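Local coordinates for protein Cdhr2 (Mus musculus, PDB 5CYX), which probably joins neighbouring microvilli of the epithelial brush border through calcium-dependent heterophilic adhesion to CDHR5, this piece being its first three extracellular cadherin repeats, at residues S178-D189 and Q201-V212. Residues are numbered along the deposited sequence; the frame is centred on the assembly and turned at random. Where two conformers were deposited one is given.
Sequences SAFYQLELKACD and QCSQPVFVSISV. With CA (calcium ion), chain D.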
ATOM      1  N   SER A 178      16.549  -4.834  15.677  1.00 50.79           N
ATOM      2  CA  SER A 178      15.846  -5.369  16.816  1.00 50.71           C
ATOM      3  C   SER A 178      15.281  -6.736  16.448  1.00 50.50           C
ATOM      4  O   SER A 178      14.799  -6.929  15.339  1.00 49.83           O
ATOM      5  CB  SER A 178      14.705  -4.443  17.242  1.00 50.17           C
ATOM      6  OG  SER A 178      14.014  -4.975  18.361  1.00 49.60           O
ATOM      7  N   ALA A 179      15.315  -7.641  17.414  1.00 50.97           N
ATOM      8  CA  ALA A 179      14.678  -8.943  17.307  1.00 51.25           C
ATOM      9  C   ALA A 179      13.161  -8.888  17.563  1.00 51.09           C
ATOM     10  O   ALA A 179      12.457  -9.863  17.311  1.00 49.92           O
ATOM     11  CB  ALA A 179      15.334  -9.891  18.305  1.00 52.74           C
ATOM     12  N   PHE A 180      12.670  -7.768  18.092  1.00 51.96           N
ATOM     13  CA  PHE A 180      11.281  -7.666  18.539  0.50 52.01           C
ATOM     14  C   PHE A 180      10.746  -6.242  18.406  1.00 51.24           C
ATOM     15  O   PHE A 180      11.488  -5.260  18.544  1.00 52.50           O
ATOM     16  CB  PHE A 180      11.155  -8.158  20.003  0.50 53.51           C
ATOM     17  CG  PHE A 180       9.733  -8.202  20.538  0.50 54.03           C
ATOM     18  CD1 PHE A 180       8.914  -9.304  20.316  0.50 54.39           C
ATOM     19  CD2 PHE A 180       9.232  -7.156  21.314  0.50 54.57           C
ATOM     20  CE1 PHE A 180       7.624  -9.348  20.830  0.50 54.59           C
ATOM     21  CE2 PHE A 180       7.943  -7.195  21.823  0.50 54.68           C
ATOM     22  CZ  PHE A 180       7.138  -8.286  21.578  0.50 54.65           C
ATOM     23  N   TYR A 181       9.455  -6.149  18.131  1.00 49.68           N
ATOM     24  CA  TYR A 181       8.720  -4.907  18.159  1.00 49.44           C
ATOM     25  C   TYR A 181       7.348  -5.172  18.761  1.00 49.43           C
ATOM     26  O   TYR A 181       6.788  -6.242  18.600  1.00 49.66           O
ATOM     27  CB  TYR A 181       8.557  -4.264  16.781  1.00 47.51           C
ATOM     28  CG  TYR A 181       9.856  -3.991  16.038  1.00 46.87           C
ATOM     29  CD1 TYR A 181      10.415  -4.962  15.227  1.00 45.75           C
ATOM     30  CD2 TYR A 181      10.514  -2.749  16.138  1.00 46.68           C
ATOM     31  CE1 TYR A 181      11.604  -4.760  14.606  1.00 45.51           C
ATOM     32  CE2 TYR A 181      11.707  -2.518  15.501  1.00 46.05           C
ATOM     33  CZ  TYR A 181      12.246  -3.508  14.732  1.00 45.95           C
ATOM     34  OH  TYR A 181      13.422  -3.328  14.080  1.00 45.73           O
ATOM     35  N   GLN A 182       6.832  -4.168  19.441  1.00 49.83           N
ATOM     36  CA  GLN A 182       5.492  -4.133  19.895  1.00 50.40           C
ATOM     37  C   GLN A 182       4.863  -2.852  19.379  1.00 50.13           C
ATOM     38  O   GLN A 182       5.312  -1.749  19.692  1.00 50.83           O
ATOM     39  CB  GLN A 182       5.430  -4.135  21.425  1.00 52.06           C
ATOM     40  CG  GLN A 182       3.995  -4.190  21.926  1.00 52.83           C
ATOM     41  CD  GLN A 182       3.920  -3.958  23.422  1.00 54.88           C
ATOM     42  OE1 GLN A 182       4.373  -4.790  24.173  1.00 57.28           O
ATOM     43  NE2 GLN A 182       3.354  -2.841  23.845  1.00 54.35           N
ATOM     44  N   LEU A 183       3.783  -3.016  18.646  1.00 49.84           N
ATOM     45  CA  LEU A 183       3.046  -1.922  18.068  1.00 50.51           C
ATOM     46  C   LEU A 183       1.789  -1.768  18.884  1.00 50.47           C
ATOM     47  O   LEU A 183       1.117  -2.777  19.174  1.00 52.00           O
ATOM     48  CB  LEU A 183       2.648  -2.249  16.635  1.00 50.01           C
ATOM     49  CG  LEU A 183       3.648  -2.216  15.503  1.00 50.01           C
ATOM     50  CD1 LEU A 183       4.775  -3.197  15.667  1.00 50.68           C
ATOM     51  CD2 LEU A 183       2.887  -2.525  14.223  1.00 49.58           C
ATOM     52  N   GLU A 184       1.461  -0.529  19.232  1.00 49.19           N
ATOM     53  CA  GLU A 184       0.169  -0.189  19.781  1.00 49.29           C
ATOM     54  C   GLU A 184      -0.697   0.443  18.679  1.00 47.97           C
ATOM     55  O   GLU A 184      -0.255   1.390  18.055  1.00 46.00           O
ATOM     56  CB  GLU A 184       0.342   0.792  20.930  1.00 50.95           C
ATOM     57  CG  GLU A 184      -0.954   1.386  21.409  1.00 52.24           C
ATOM     58  CD  GLU A 184      -0.780   2.298  22.598  1.00 55.11           C
ATOM     59  OE1 GLU A 184       0.342   2.435  23.137  1.00 57.51           O
ATOM     60  OE2 GLU A 184      -1.807   2.825  23.036  1.00 57.25           O
ATOM     61  N   LEU A 185      -1.932  -0.041  18.495  1.00 47.70           N
ATOM     62  CA  LEU A 185      -2.862   0.523  17.473  1.00 48.20           C
ATOM     63  C   LEU A 185      -4.143   1.001  18.087  1.00 48.71           C
ATOM     64  O   LEU A 185      -4.486   0.638  19.228  1.00 48.38           O
ATOM     65  CB  LEU A 185      -3.267  -0.519  16.423  1.00 47.94           C
ATOM     66  CG  LEU A 185      -2.276  -1.588  16.053  1.00 48.82           C
ATOM     67  CD1 LEU A 185      -2.938  -2.544  15.047  1.00 49.64           C
ATOM     68  CD2 LEU A 185      -1.046  -0.976  15.434  1.00 48.91           C
ATOM     69  N   LYS A 186      -4.857   1.815  17.328  1.00 48.79           N
ATOM     70  CA  LYS A 186      -6.284   2.020  17.570  1.00 50.48           C
ATOM     71  C   LYS A 186      -7.073   2.105  16.263  1.00 49.54           C
ATOM     72  O   LYS A 186      -6.500   2.181  15.188  1.00 48.12           O
ATOM     73  CB  LYS A 186      -6.576   3.226  18.458  1.00 52.72           C
ATOM     74  CG  LYS A 186      -6.127   4.548  17.863  1.00 55.17           C
ATOM     75  CD  LYS A 186      -6.602   5.764  18.670  1.00 58.12           C
ATOM     76  CE  LYS A 186      -6.355   7.032  17.835  1.00 60.57           C
ATOM     77  NZ  LYS A 186      -6.492   8.324  18.577  1.00 63.26           N
ATOM     78  N   ALA A 187      -8.386   2.012  16.402  1.00 49.43           N
ATOM     79  CA  ALA A 187      -9.300   2.130  15.295  1.00 50.40           C
ATOM     80  C   ALA A 187     -10.299   3.194  15.688  1.00 50.24           C
ATOM     81  O   ALA A 187     -10.797   3.145  16.800  1.00 50.66           O
ATOM     82  CB  ALA A 187      -9.993   0.779  15.011  1.00 49.96           C
ATOM     83  N   CYS A 188     -10.544   4.161  14.802  1.00 49.91           N
ATOM     84  CA  CYS A 188     -11.615   5.130  14.987  1.00 51.14           C
ATOM     85  C   CYS A 188     -12.604   5.030  13.841  1.00 49.67           C
ATOM     86  O   CYS A 188     -12.291   4.488  12.778  1.00 50.40           O
ATOM     87  CB  CYS A 188     -11.075   6.563  15.079  1.00 54.54           C
ATOM     88  SG  CYS A 188      -9.767   6.740  16.322  1.00 59.73           S
ATOM     89  N   ASP A 189     -13.803   5.543  14.051  1.00 47.75           N
ATOM     90  CA  ASP A 189     -14.705   5.674  12.953  1.00 47.26           C
ATOM     91  C   ASP A 189     -14.340   7.004  12.244  1.00 46.55           C
ATOM     92  O   ASP A 189     -13.431   7.761  12.683  1.00 46.55           O
ATOM     93  CB  ASP A 189     -16.181   5.538  13.376  1.00 47.57           C
ATOM     94  CG  ASP A 189     -16.595   6.515  14.446  1.00 48.42           C
ATOM     95  OD1 ASP A 189     -16.089   7.647  14.434  1.00 48.33           O
ATOM     96  OD2 ASP A 189     -17.412   6.135  15.335  1.00 49.32           O
ATOM     97  N   GLN A 201     -15.687   8.228  17.262  1.00 49.60           N
ATOM     98  CA  GLN A 201     -15.425   7.252  18.369  1.00 50.15           C
ATOM     99  C   GLN A 201     -14.172   6.450  18.111  1.00 51.21           C
ATOM    100  O   GLN A 201     -13.890   6.114  16.952  1.00 49.23           O
ATOM    101  CB  GLN A 201     -16.593   6.307  18.538  1.00 49.44           C
ATOM    102  CG  GLN A 201     -17.927   6.989  18.793  1.00 49.50           C
ATOM    103  CD  GLN A 201     -18.208   7.236  20.256  1.00 49.99           C
ATOM    104  OE1 GLN A 201     -17.349   7.030  21.120  1.00 50.26           O
ATOM    105  NE2 GLN A 201     -19.416   7.677  20.546  1.00 50.10           N
ATOM    106  N   CYS A 202     -13.426   6.134  19.180  1.00 54.06           N
ATOM    107  CA  CYS A 202     -12.175   5.342  19.074  1.00 56.19           C
ATOM    108  C   CYS A 202     -12.227   4.040  19.905  1.00 55.36           C
ATOM    109  O   CYS A 202     -12.980   3.926  20.853  1.00 55.67           O
ATOM    110  CB  CYS A 202     -10.931   6.204  19.414  1.00 59.60           C
ATOM    111  SG  CYS A 202     -10.549   7.549  18.203  1.00 66.09           S
ATOM    112  N   SER A 203     -11.470   3.036  19.489  1.00 53.81           N
ATOM    113  CA  SER A 203     -11.425   1.774  20.197  1.00 53.50           C
ATOM    114  C   SER A 203     -10.551   1.877  21.411  1.00 54.34           C
ATOM    115  O   SER A 203      -9.832   2.847  21.587  1.00 52.75           O
ATOM    116  CB  SER A 203     -10.791   0.714  19.326  1.00 52.60           C
ATOM    117  OG  SER A 203      -9.416   1.002  19.166  1.00 51.73           O
ATOM    118  N   GLN A 204     -10.572   0.812  22.216  1.00 55.50           N
ATOM    119  CA  GLN A 204      -9.541   0.631  23.229  1.00 57.24           C
ATOM    120  C   GLN A 204      -8.211   0.319  22.487  1.00 55.86           C
ATOM    121  O   GLN A 204      -8.244  -0.229  21.402  1.00 53.63           O
ATOM    122  CB  GLN A 204      -9.917  -0.498  24.245  1.00 58.47           C
ATOM    123  CG  GLN A 204      -9.960  -1.925  23.678  1.00 58.74           C
ATOM    124  CD  GLN A 204     -10.284  -3.008  24.754  1.00 61.04           C
ATOM    125  OE1 GLN A 204      -9.782  -2.961  25.871  1.00 62.50           O
ATOM    126  NE2 GLN A 204     -11.090  -4.000  24.377  1.00 61.26           N
ATOM    127  N   PRO A 205      -7.053   0.625  23.111  1.00 57.03           N
ATOM    128  CA  PRO A 205      -5.758   0.255  22.535  1.00 56.12           C
ATOM    129  C   PRO A 205      -5.665  -1.238  22.301  1.00 55.59           C
ATOM    130  O   PRO A 205      -6.209  -2.025  23.090  1.00 55.61           O
ATOM    131  CB  PRO A 205      -4.740   0.621  23.649  1.00 57.56           C
ATOM    132  CG  PRO A 205      -5.488   1.436  24.621  1.00 58.35           C
ATOM    133  CD  PRO A 205      -6.907   0.992  24.538  1.00 58.27           C
ATOM    134  N   VAL A 206      -4.932  -1.608  21.256  1.00 53.14           N
ATOM    135  CA  VAL A 206      -4.667  -2.993  20.951  1.00 52.53           C
ATOM    136  C   VAL A 206      -3.189  -3.109  20.645  1.00 51.08           C
ATOM    137  O   VAL A 206      -2.582  -2.152  20.168  1.00 50.82           O
ATOM    138  CB  VAL A 206      -5.613  -3.353  19.778  1.00 53.38           C
ATOM    139  CG1 VAL A 206      -4.892  -3.609  18.450  1.00 52.05           C
ATOM    140  CG2 VAL A 206      -6.613  -4.398  20.193  1.00 53.66           C
ATOM    141  N   PHE A 207      -2.602  -4.259  20.910  1.00 50.85           N
ATOM    142  CA  PHE A 207      -1.173  -4.476  20.745  1.00 51.26           C
ATOM    143  C   PHE A 207      -0.796  -5.656  19.838  1.00 51.44           C
ATOM    144  O   PHE A 207      -1.433  -6.734  19.856  1.00 51.49           O
ATOM    145  CB  PHE A 207      -0.546  -4.659  22.126  1.00 53.63           C
ATOM    146  CG  PHE A 207      -0.746  -3.481  23.025  1.00 54.91           C
ATOM    147  CD1 PHE A 207      -1.887  -3.372  23.802  1.00 56.77           C
ATOM    148  CD2 PHE A 207       0.200  -2.455  23.069  1.00 56.37           C
ATOM    149  CE1 PHE A 207      -2.063  -2.290  24.665  1.00 58.32           C
ATOM    150  CE2 PHE A 207       0.040  -1.360  23.917  1.00 57.60           C
ATOM    151  CZ  PHE A 207      -1.099  -1.268  24.710  1.00 58.57           C
ATOM    152  N   VAL A 208       0.207  -5.408  18.999  1.00 50.50           N
ATOM    153  CA  VAL A 208       0.775  -6.424  18.125  1.00 49.49           C
ATOM    154  C   VAL A 208       2.248  -6.611  18.405  1.00 49.21           C
ATOM    155  O   VAL A 208       3.069  -5.680  18.177  1.00 48.72           O
ATOM    156  CB  VAL A 208       0.578  -6.080  16.631  1.00 47.39           C
ATOM    157  CG1 VAL A 208       1.011  -7.261  15.755  1.00 47.09           C
ATOM    158  CG2 VAL A 208      -0.876  -5.755  16.391  1.00 47.27           C
ATOM    159  N   SER A 209       2.554  -7.800  18.896  1.00 48.92           N
ATOM    160  CA  SER A 209       3.902  -8.243  19.173  1.00 49.66           C
ATOM    161  C   SER A 209       4.493  -8.953  17.975  1.00 49.33           C
ATOM    162  O   SER A 209       3.959  -9.982  17.537  1.00 48.32           O
ATOM    163  CB  SER A 209       3.886  -9.207  20.354  1.00 51.16           C
ATOM    164  OG  SER A 209       3.344  -8.525  21.469  1.00 52.31           O
ATOM    165  N   ILE A 210       5.593  -8.402  17.446  1.00 48.90           N
ATOM    166  CA  ILE A 210       6.280  -8.968  16.285  1.00 49.09           C
ATOM    167  C   ILE A 210       7.630  -9.570  16.632  1.00 49.66           C
ATOM    168  O   ILE A 210       8.485  -8.836  17.082  1.00 51.34           O
ATOM    169  CB  ILE A 210       6.439  -7.898  15.192  1.00 49.22           C
ATOM    170  CG1 ILE A 210       5.064  -7.304  14.854  1.00 48.85           C
ATOM    171  CG2 ILE A 210       7.083  -8.489  13.942  1.00 49.01           C
ATOM    172  CD1 ILE A 210       5.131  -6.095  14.002  1.00 49.29           C
ATOM    173  N   SER A 211       7.829 -10.889  16.446  1.00 49.04           N
ATOM    174  CA  SER A 211       9.173 -11.486  16.541  1.00 49.29           C
ATOM    175  C   SER A 211       9.859 -11.502  15.154  1.00 48.94           C
ATOM    176  O   SER A 211       9.277 -11.924  14.192  1.00 48.40           O
ATOM    177  CB  SER A 211       9.148 -12.895  17.124  1.00 50.16           C
ATOM    178  OG  SER A 211       8.359 -12.884  18.284  1.00 50.85           O
ATOM    179  N   VAL A 212      11.101 -11.032  15.090  1.00 48.83           N
ATOM    180  CA  VAL A 212      11.890 -11.115  13.886  1.00 48.76           C
ATOM    181  C   VAL A 212      12.781 -12.316  13.971  1.00 48.89           C
ATOM    182  O   VAL A 212      13.490 -12.487  14.978  1.00 50.22           O
ATOM    183  CB  VAL A 212      12.774  -9.872  13.728  1.00 48.56           C
ATOM    184  CG1 VAL A 212      13.482  -9.906  12.367  1.00 48.58           C
ATOM    185  CG2 VAL A 212      11.915  -8.623  13.877  1.00 48.33           C
TER
HETATM  186 CA    CA D1003     -19.307   4.506  15.431  1.00 41.43          CA
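The F–G strand pair of the second cadherin repeat pairs Leu-183 with Val-208 and Tyr-181 with Ile-210, and shows how one antiparallel strand pair can serve both a hydrophobic core and a metal site. Backbone hydrogen bonds run from Ala-179 and Val-212 to Leu-185 and Val-206, reciprocal at Tyr-181/Ile-210, Leu-183/Val-208 and Leu-185/Val-206. On the core face, CD1 of Leu-183 presses on CD1 of Ile-210 at 3.4 Å, tighter than ordinary van der Waals contact. On the other face, Phe-207 lies alongside Glu-184, with CE2 3.7 Å from CB of Glu-184, while NE2 of Gln-182 approaches the same ring obliquely. Beyond Leu-185 the register slips by one; there Ser-203 OG, set by chi1 69° between its own backbone N and carbonyl carbon, accepts the N-H of Ala-187 (3.1 Å) and donates to Gln-204 O. A disulfide then ties Cys-188 to Cys-202. At the calcium end, Gln-201 N meets Asp-189 OD1 from above the carboxylate plane at 2.9 Å and, with the N-H of Gly-191 on the same oxygen, probably helps to orient the carboxylate whose OD2 binds calcium at 2.5 Å. Asn-99, Asn-101, Asp-131, Asp-133 and Ala-137 complete that inter-repeat site. Strand 140-148 flanks 180-189, strand 109-115 flanks 206-213, and Phe-158 packs against Tyr-181, Leu-183 and Ile-210.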